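Local coordinates for protein hydrazine synthase subunit alpha (Candidatus Kuenenia stuttgartiensis, PDB 5C2V) that forms, as part of the hydrazine synthase complex, hydrazine by condensing ammonia with hydroxylamine made in the gamma subunit, and carries two c-type hemes, at residues Phe748-Gln751 and Asp752-Tyr755; Asp768-Pro771 and Gly772-Tyr776; Ala683-Ser686 and Arg687-Ser691. All blocks are in the same frame, centred on the assembly; numbering follows the deposited sequence.

Three short local contacts illustrate how turns and helix starts are fixed around one helix, 646-657, which each of them touches. Along the chain contact 3 (683-691) comes first, at the start of helix 687-692; contact 1 (748-755) follows, at the start of helix 751-762, and contact 2 (768-776) is a calcium-binding loop after that helix. Contacts 2 and 3 are the closest pair, with centres about 16 Å apart and nearest atoms about 6 Å; contact 1 lies about 25 Å and 22 Å from their centres. Contact 1 borders the bis-histidine heme of the C-terminal part, whereas contact 2 joins the chain beyond helix 751-762 back to helix 646-657.

Contact 1: Phe748-Gln751 and Asp752-Tyr755; sequences FLTQ and DERY. With HEC (heme c), chain B.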
loop_
_atom_site.group_PDB
_atom_site.type_symbol
_atom_site.label_atom_id
_atom_site.label_comp_id
_atom_site.label_asym_id
_atom_site.label_seq_id
_atom_site.Cartn_x
_atom_site.Cartn_y
_atom_site.Cartn_z
ATOM N N PHE D 748 29.402 -8.122 -26.274
ATOM C CA PHE D 748 29.557 -9.550 -25.991
ATOM C C PHE D 748 28.534 -10.418 -26.723
ATOM O O PHE D 748 28.826 -11.558 -27.086
ATOM C CB PHE D 748 29.456 -9.813 -24.486
ATOM C CG PHE D 748 30.685 -9.425 -23.719
ATOM C CD1 PHE D 748 31.942 -9.560 -24.285
ATOM C CD2 PHE D 748 30.586 -8.932 -22.430
ATOM C CE1 PHE D 748 33.077 -9.205 -23.581
ATOM C CE2 PHE D 748 31.717 -8.575 -21.719
ATOM C CZ PHE D 748 32.964 -8.712 -22.297
ATOM N N LEU D 749 27.339 -9.877 -26.935
ATOM C CA LEU D 749 26.251 -10.635 -27.544
ATOM C C LEU D 749 25.854 -10.075 -28.901
ATOM O O LEU D 749 26.069 -8.896 -29.182
ATOM C CB LEU D 749 25.025 -10.645 -26.627
ATOM C CG LEU D 749 25.163 -11.250 -25.231
ATOM C CD1 LEU D 749 23.853 -11.129 -24.468
ATOM C CD2 LEU D 749 25.593 -12.700 -25.325
ATOM N N THR D 750 25.274 -10.925 -29.743
ATOM C CA THR D 750 24.654 -10.451 -30.971
ATOM C C THR D 750 23.297 -9.854 -30.614
ATOM O O THR D 750 22.889 -9.890 -29.453
ATOM C CB THR D 750 24.481 -11.578 -32.008
ATOM O OG1 THR D 750 23.583 -12.571 -31.495
ATOM C CG2 THR D 750 25.822 -12.226 -32.324
ATOM N N GLN D 751 22.594 -9.316 -31.602
ATOM C CA GLN D 751 21.307 -8.683 -31.342
ATOM C C GLN D 751 20.253 -9.725 -30.979
ATOM O O GLN D 751 19.399 -9.488 -30.123
ATOM C CB GLN D 751 20.853 -7.863 -32.552
ATOM C CG GLN D 751 19.492 -7.199 -32.383
ATOM C CD GLN D 751 19.485 -6.132 -31.302
ATOM O OE1 GLN D 751 20.531 -5.605 -30.923
ATOM N NE2 GLN D 751 18.299 -5.811 -30.798
ATOM N N ASP D 752 20.334 -10.886 -31.622
ATOM C CA ASP D 752 19.371 -11.960 -31.401
ATOM C C ASP D 752 19.450 -12.516 -29.980
ATOM O O ASP D 752 18.424 -12.759 -29.346
ATOM C CB ASP D 752 19.588 -13.085 -32.415
ATOM C CG ASP D 752 19.361 -12.630 -33.844
ATOM O OD1 ASP D 752 18.567 -11.689 -34.051
ATOM O OD2 ASP D 752 19.976 -13.215 -34.762
ATOM N N GLU D 753 20.668 -12.713 -29.487
ATOM C CA GLU D 753 20.884 -13.241 -28.142
ATOM C C GLU D 753 20.425 -12.248 -27.074
ATOM O O GLU D 753 19.666 -12.592 -26.156
ATOM C CB GLU D 753 22.363 -13.586 -27.943
ATOM C CG GLU D 753 22.905 -14.597 -28.946
ATOM C CD GLU D 753 24.423 -14.619 -28.999
ATOM O OE1 GLU D 753 25.051 -13.670 -28.484
ATOM O OE2 GLU D 753 24.987 -15.584 -29.557
ATOM N N ARG D 754 20.891 -11.011 -27.210
ATOM C CA ARG D 754 20.551 -9.946 -26.277
ATOM C C ARG D 754 19.043 -9.724 -26.223
ATOM O O ARG D 754 18.458 -9.625 -25.140
ATOM C CB ARG D 754 21.266 -8.650 -26.666
ATOM C CG ARG D 754 21.124 -7.532 -25.649
ATOM C CD ARG D 754 22.023 -6.354 -25.992
ATOM N NE ARG D 754 21.629 -5.700 -27.236
ATOM C CZ ARG D 754 22.274 -4.670 -27.774
ATOM N NH1 ARG D 754 23.346 -4.171 -27.174
ATOM N NH2 ARG D 754 21.845 -4.136 -28.909
ATOM N N TYR D 755 18.410 -9.660 -27.392
ATOM C CA TYR D 755 16.969 -9.455 -27.442
ATOM C C TYR D 755 16.220 -10.708 -27.005
ATOM O O TYR D 755 15.049 -10.638 -26.635
ATOM C CB TYR D 755 16.516 -9.038 -28.840
ATOM C CG TYR D 755 15.100 -8.513 -28.854
ATOM C CD1 TYR D 755 14.807 -7.253 -28.350
ATOM C CD2 TYR D 755 14.056 -9.280 -29.353
ATOM C CE1 TYR D 755 13.516 -6.767 -28.350
ATOM C CE2 TYR D 755 12.759 -8.801 -29.357
ATOM C CZ TYR D 755 12.495 -7.543 -28.854
ATOM O OH TYR D 755 11.208 -7.057 -28.853
HETATM FE FE HEC B . 30.237 -9.551 -16.924
HETATM C CHA HEC B . 30.228 -7.314 -14.321
HETATM C CHB HEC B . 26.814 -9.752 -16.778
HETATM C CHC HEC B . 30.222 -11.716 -19.623
HETATM C CHD HEC B . 33.676 -9.589 -16.966
HETATM N NA HEC B . 28.794 -8.726 -15.743
HETATM C C1A HEC B . 29.006 -7.764 -14.773
HETATM C C2A HEC B . 27.710 -7.307 -14.312
HETATM C C3A HEC B . 26.769 -7.975 -14.985
HETATM C C4A HEC B . 27.429 -8.884 -15.902
HETATM C CMA HEC B . 25.243 -7.808 -14.818
HETATM C CAA HEC B . 27.461 -6.233 -13.230
HETATM C CBA HEC B . 27.419 -6.889 -11.854
HETATM C CGA HEC B . 27.032 -5.865 -10.818
HETATM O O1A HEC B . 26.488 -6.258 -9.753
HETATM O O2A HEC B . 27.256 -4.652 -11.061
HETATM N NB HEC B . 28.792 -10.594 -17.966
HETATM C C1B HEC B . 27.429 -10.434 -17.807
HETATM C C2B HEC B . 26.770 -11.105 -18.911
HETATM C C3B HEC B . 27.712 -11.653 -19.688
HETATM C C4B HEC B . 29.002 -11.336 -19.113
HETATM C CMB HEC B . 25.243 -11.185 -19.125
HETATM C CAB HEC B . 27.500 -12.466 -20.986
HETATM C CBB HEC B . 27.039 -11.532 -22.126
HETATM N NC HEC B . 31.674 -10.475 -18.080
HETATM C C1C HEC B . 31.452 -11.335 -19.139
HETATM C C2C HEC B . 32.731 -11.668 -19.731
HETATM C C3C HEC B . 33.686 -11.183 -18.925
HETATM C C4C HEC B . 33.041 -10.355 -17.919
HETATM C CMC HEC B . 32.917 -12.733 -20.835
HETATM C CAC HEC B . 35.215 -11.348 -19.101
HETATM C CBC HEC B . 35.704 -10.659 -20.396
HETATM N ND HEC B . 31.727 -8.598 -15.793
HETATM C C1D HEC B . 33.091 -8.755 -16.034
HETATM C C2D HEC B . 33.818 -7.890 -15.135
HETATM C C3D HEC B . 32.758 -7.157 -14.301
HETATM C C4D HEC B . 31.482 -7.671 -14.778
HETATM C CMD HEC B . 35.351 -7.727 -15.042
HETATM C CAD HEC B . 33.072 -6.125 -13.185
HETATM C CBD HEC B . 32.111 -4.937 -13.116
HETATM C CGD HEC B . 32.005 -4.216 -14.436
HETATM O O1D HEC B . 30.983 -3.512 -14.643
HETATM O O2D HEC B . 32.930 -4.339 -15.278
#
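Thr750 and Glu753 meet in a helix N-terminal cap, a local contact in which the chain leaves a loop and enters helix 751-762, beside the bis-histidine-coordinated heme. Thr750 occupies the N-cap position, and its backbone N donates to Glu753 OE1 at 3.0 Å. The N-H points well at the oxygen (161°), although it arrives from above the carboxylate plane. Glu753 reaches back because CG stands anti to the carbonyl carbon (chi1 -58°) and the rest of the chain is extended. This is one half of a capping box, the bond from the side chain of the third helix residue to the backbone N of the N-cap. Glu753 OE1 also forms a salt bridge with Lys657, so a single oxygen ties the helix start to helix 646-657, which runs up to the heme-binding Cys658.

The first turn is then closed by backbone bonds: Arg754 N to Thr750 O at 3.2 Å, and Tyr755 N to Gln751 O at 2.9 Å. Across this turn, the bent side chain of Gln751 brings OE1 to Arg754 NH2 at 2.8 Å. The donor lies in the carbonyl plane of the amide, while the amide and guanidinium planes stand 82° apart. Arg754 has a cation-pi partner as well, Tyr723.

Leu749 points toward the helix start and lies against the heme. Its CD1 packs 3.9 Å from Arg754 CA, and CD2 lies by the carboxylate of Glu753, while CG sits 3.6 Å from CBB of the heme. Phe748, one residue earlier, leads away from the helix to cover part of the porphyrin, its CE2 reaching 3.8 Å from heme C1C, and its ring meets the axial ligand His745 edge-to-face.

Contact 2: Asp768-Pro771 and Gly772-Tyr776; sequences DNIP and GPDFY. With CA (calcium ion), chain Z.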
loop_
_atom_site.group_PDB
_atom_site.type_symbol
_atom_site.label_atom_id
_atom_site.label_comp_id
_atom_site.label_asym_id
_atom_site.label_seq_id
_atom_site.Cartn_x
_atom_site.Cartn_y
_atom_site.Cartn_z
ATOM N N ASP D 768 10.829 -22.737 -16.604
ATOM C CA ASP D 768 10.154 -23.739 -17.399
ATOM C C ASP D 768 8.939 -23.080 -18.036
ATOM O O ASP D 768 7.933 -22.839 -17.371
ATOM C CB ASP D 768 9.750 -24.917 -16.509
ATOM C CG ASP D 768 9.513 -26.186 -17.285
ATOM O OD1 ASP D 768 8.903 -26.114 -18.366
ATOM O OD2 ASP D 768 9.942 -27.258 -16.810
ATOM N N ASN D 769 9.045 -22.782 -19.326
ATOM C CA ASN D 769 7.955 -22.151 -20.058
ATOM C C ASN D 769 7.163 -23.144 -20.898
ATOM O O ASN D 769 6.232 -22.764 -21.606
ATOM C CB ASN D 769 8.484 -21.016 -20.937
ATOM C CG ASN D 769 8.092 -19.646 -20.412
ATOM O OD1 ASN D 769 7.114 -19.509 -19.674
ATOM N ND2 ASN D 769 8.848 -18.624 -20.794
ATOM N N ILE D 770 7.548 -24.413 -20.828
ATOM C CA ILE D 770 6.836 -25.466 -21.539
ATOM C C ILE D 770 5.910 -26.208 -20.580
ATOM O O ILE D 770 6.375 -26.965 -19.731
ATOM C CB ILE D 770 7.811 -26.467 -22.191
ATOM C CG1 ILE D 770 8.792 -25.734 -23.108
ATOM C CG2 ILE D 770 7.045 -27.534 -22.960
ATOM C CD1 ILE D 770 9.847 -26.632 -23.717
ATOM N N PRO D 771 4.592 -25.990 -20.719
ATOM C CA PRO D 771 3.579 -26.572 -19.828
ATOM C C PRO D 771 3.673 -28.092 -19.722
ATOM O O PRO D 771 3.818 -28.775 -20.735
ATOM C CB PRO D 771 2.259 -26.156 -20.483
ATOM C CG PRO D 771 2.591 -24.913 -21.230
ATOM C CD PRO D 771 3.987 -25.120 -21.742
ATOM N N GLY D 772 3.593 -28.608 -18.499
ATOM C CA GLY D 772 3.686 -30.035 -18.263
ATOM C C GLY D 772 5.123 -30.514 -18.193
ATOM O O GLY D 772 6.047 -29.760 -18.494
ATOM N N PRO D 773 5.322 -31.775 -17.784
ATOM C CA PRO D 773 6.666 -32.358 -17.707
ATOM C C PRO D 773 7.305 -32.522 -19.083
ATOM O O PRO D 773 6.662 -33.024 -20.005
ATOM C CB PRO D 773 6.421 -33.720 -17.051
ATOM C CG PRO D 773 4.995 -34.038 -17.356
ATOM C CD PRO D 773 4.278 -32.723 -17.354
ATOM N N ASP D 774 8.558 -32.098 -19.214
ATOM C CA ASP D 774 9.285 -32.226 -20.473
ATOM C C ASP D 774 10.674 -32.821 -20.261
ATOM O O ASP D 774 11.026 -33.223 -19.150
ATOM C CB ASP D 774 9.396 -30.871 -21.174
ATOM C CG ASP D 774 9.822 -29.762 -20.237
ATOM O OD1 ASP D 774 11.027 -29.676 -19.919
ATOM O OD2 ASP D 774 8.950 -28.969 -19.827
ATOM N N PHE D 775 11.457 -32.874 -21.332
ATOM C CA PHE D 775 12.769 -33.515 -21.301
ATOM C C PHE D 775 13.869 -32.590 -20.784
ATOM O O PHE D 775 14.983 -33.036 -20.511
ATOM C CB PHE D 775 13.136 -34.025 -22.695
ATOM C CG PHE D 775 12.265 -35.150 -23.179
ATOM C CD1 PHE D 775 11.607 -35.971 -22.277
ATOM C CD2 PHE D 775 12.104 -35.386 -24.534
ATOM C CE1 PHE D 775 10.805 -37.008 -22.719
ATOM C CE2 PHE D 775 11.304 -36.421 -24.982
ATOM C CZ PHE D 775 10.654 -37.232 -24.073
ATOM N N TYR D 776 13.558 -31.305 -20.654
ATOM C CA TYR D 776 14.535 -30.331 -20.179
ATOM C C TYR D 776 14.682 -30.395 -18.657
ATOM O O TYR D 776 13.717 -30.693 -17.953
ATOM C CB TYR D 776 14.140 -28.922 -20.628
ATOM C CG TYR D 776 14.268 -28.710 -22.121
ATOM C CD1 TYR D 776 15.503 -28.441 -22.698
ATOM C CD2 TYR D 776 13.158 -28.784 -22.952
ATOM C CE1 TYR D 776 15.628 -28.250 -24.062
ATOM C CE2 TYR D 776 13.273 -28.593 -24.317
ATOM C CZ TYR D 776 14.510 -28.327 -24.866
ATOM O OH TYR D 776 14.630 -28.135 -26.223
HETATM CA CA CA Z . 7.489 -27.972 -18.352
HETATM O O HOH W 1 8.791 -29.158 -16.714
HETATM O O HOH W 2 6.102 -27.019 -16.658
#
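Ile770, Gly772 and Asp774 carry most of a calcium-binding loop, each giving the ion one oxygen. The backbone carbonyls do it for two of them: Ile770 O lies 2.0 Å from the calcium ion, and Gly772 O lies 2.3 Å from it. Gly772 has a positive phi (83°), a backbone conformation that glycine adopts readily, as the chain bends round the ion. Asp774 contributes OD2, likewise at 2.3 Å from calcium, and Asp768 completes the protein share with OD1; two waters make six ligands. The two aspartate side chains come from opposite directions, yet their carboxylates, planes 53° apart, sit side by side on the ion; their repulsion is probably offset by calcium and by Arg647, which salt-bridges both.

Each aspartate also closes an Asx turn. Asp774 OD1 accepts from Tyr776 N at 3.1 Å through its anti lone pair, leaving OD2 to the metal, whereas Asp768 OD1 serves both calcium and Ile770 N. On the apolar side Ile770 CD1 touches Tyr776 CE2 at 4.0 Å.

The loop follows helix 751-762 and leans on helix 646-657, where Arg647 lies and Arg648 packs against Ile770 and Tyr776, while Gln502, just before strand 503-510, donates to Asp768 O.

Contact 3: Ala683-Ser686 and Arg687-Ser691; sequences AAYS and RAYNS
Tyr685 and Ser686, the last residues before helix 687-692, are met by side chains of its first turns, with Ser686 at the N-cap position. Arg687 opens the helix, its side chain touching Asn669 and Val677. The methyl of Ala688 touches Gln651 and Leu654 of helix 646-657. Next, Tyr689 swings back over the loop, CG anti to its backbone N (chi1 -172°), and lays its CD1-CE1 side on Tyr685. Tyr689 CD1 comes to 3.4 Å from Tyr685 CG, the ring planes inclined at 38°. The Tyr685 ring is thus sandwiched, with Ala684 CB over the centre of its other face.

Asn690 closes the turn: its backbone N donates to Ser686 O at 3.2 Å. Its amide ND2 is modelled against the same carbonyl, but so close that this second bond is doubtful. Ser691 continues the helix through its N, 2.9 Å from Arg687 O.

Polar ends find their partners farther off: Tyr689 OH bonds to Gly497 and Ala765, Ser686 OG to Gln651, and Asn690 OD1 to His485. In this buried place the contact therefore combines ring packing with the backbone bond from Asn690 N, while the polar side chains are satisfied by hydrogen bonds to surrounding parts of the chain.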
loop_
_atom_site.group_PDB
_atom_site.type_symbol
_atom_site.label_atom_id
_atom_site.label_comp_id
_atom_site.label_asym_id
_atom_site.label_seq_id
_atom_site.Cartn_x
_atom_site.Cartn_y
_atom_site.Cartn_z
ATOM N N ALA D 683 15.788 -28.590 -5.183
ATOM C CA ALA D 683 16.579 -28.317 -6.376
ATOM C C ALA D 683 15.669 -28.140 -7.587
ATOM O O ALA D 683 15.061 -29.098 -8.068
ATOM C CB ALA D 683 17.583 -29.432 -6.621
ATOM N N ALA D 684 15.592 -26.908 -8.079
ATOM C CA ALA D 684 14.689 -26.554 -9.167
ATOM C C ALA D 684 15.464 -26.058 -10.377
ATOM O O ALA D 684 15.414 -26.659 -11.451
ATOM C CB ALA D 684 13.691 -25.500 -8.711
ATOM N N TYR D 685 16.187 -24.958 -10.179
ATOM C CA TYR D 685 16.860 -24.250 -11.259
ATOM C C TYR D 685 18.377 -24.359 -11.172
ATOM O O TYR D 685 18.915 -24.927 -10.224
ATOM C CB TYR D 685 16.458 -22.775 -11.239
ATOM C CG TYR D 685 15.029 -22.564 -10.820
ATOM C CD1 TYR D 685 13.999 -22.821 -11.705
ATOM C CD2 TYR D 685 14.706 -22.072 -9.556
ATOM C CE1 TYR D 685 12.690 -22.633 -11.347
ATOM C CE2 TYR D 685 13.391 -21.873 -9.191
ATOM C CZ TYR D 685 12.390 -22.156 -10.092
ATOM O OH TYR D 685 11.078 -21.960 -9.738
ATOM N N SER D 686 19.059 -23.785 -12.158
ATOM C CA SER D 686 20.513 -23.833 -12.211
ATOM C C SER D 686 21.138 -22.678 -11.434
ATOM O O SER D 686 20.438 -21.897 -10.786
ATOM C CB SER D 686 20.999 -23.813 -13.662
ATOM O OG SER D 686 20.582 -22.634 -14.327
ATOM N N ARG D 687 22.460 -22.577 -11.507
ATOM C CA ARG D 687 23.195 -21.532 -10.804
ATOM C C ARG D 687 22.921 -20.153 -11.397
ATOM O O ARG D 687 22.711 -19.183 -10.666
ATOM C CB ARG D 687 24.697 -21.828 -10.834
ATOM C CG ARG D 687 25.561 -20.723 -10.247
ATOM C CD ARG D 687 25.183 -20.440 -8.804
ATOM N NE ARG D 687 25.421 -21.592 -7.941
ATOM C CZ ARG D 687 24.977 -21.692 -6.692
ATOM N NH1 ARG D 687 24.265 -20.707 -6.160
ATOM N NH2 ARG D 687 25.242 -22.776 -5.977
ATOM N N ALA D 688 22.926 -20.072 -12.725
ATOM C CA ALA D 688 22.727 -18.805 -13.419
ATOM C C ALA D 688 21.345 -18.220 -13.142
ATOM O O ALA D 688 21.204 -17.015 -12.925
ATOM C CB ALA D 688 22.935 -18.986 -14.915
ATOM N N TYR D 689 20.329 -19.077 -13.144
ATOM C CA TYR D 689 18.963 -18.635 -12.890
ATOM C C TYR D 689 18.811 -18.139 -11.457
ATOM O O TYR D 689 18.201 -17.098 -11.215
ATOM C CB TYR D 689 17.964 -19.762 -13.165
ATOM C CG TYR D 689 16.519 -19.316 -13.107
ATOM C CD1 TYR D 689 15.787 -19.406 -11.929
ATOM C CD2 TYR D 689 15.888 -18.800 -14.231
ATOM C CE1 TYR D 689 14.467 -18.997 -11.873
ATOM C CE2 TYR D 689 14.569 -18.389 -14.185
ATOM C CZ TYR D 689 13.864 -18.489 -13.005
ATOM O OH TYR D 689 12.550 -18.080 -12.957
ATOM N N ASN D 690 19.363 -18.893 -10.511
ATOM C CA ASN D 690 19.333 -18.500 -9.107
ATOM C C ASN D 690 20.051 -17.177 -8.879
ATOM O O ASN D 690 19.612 -16.350 -8.079
ATOM C CB ASN D 690 19.957 -19.588 -8.229
ATOM C CG ASN D 690 19.021 -20.757 -7.995
ATOM O OD1 ASN D 690 18.118 -20.686 -7.161
ATOM N ND2 ASN D 690 19.237 -21.845 -8.725
ATOM N N SER D 691 21.154 -16.980 -9.593
ATOM C CA SER D 691 21.921 -15.746 -9.491
ATOM C C SER D 691 21.137 -14.555 -10.035
ATOM O O SER D 691 20.989 -13.538 -9.359
ATOM C CB SER D 691 23.251 -15.876 -10.238
ATOM O OG SER D 691 24.062 -16.889 -9.669
#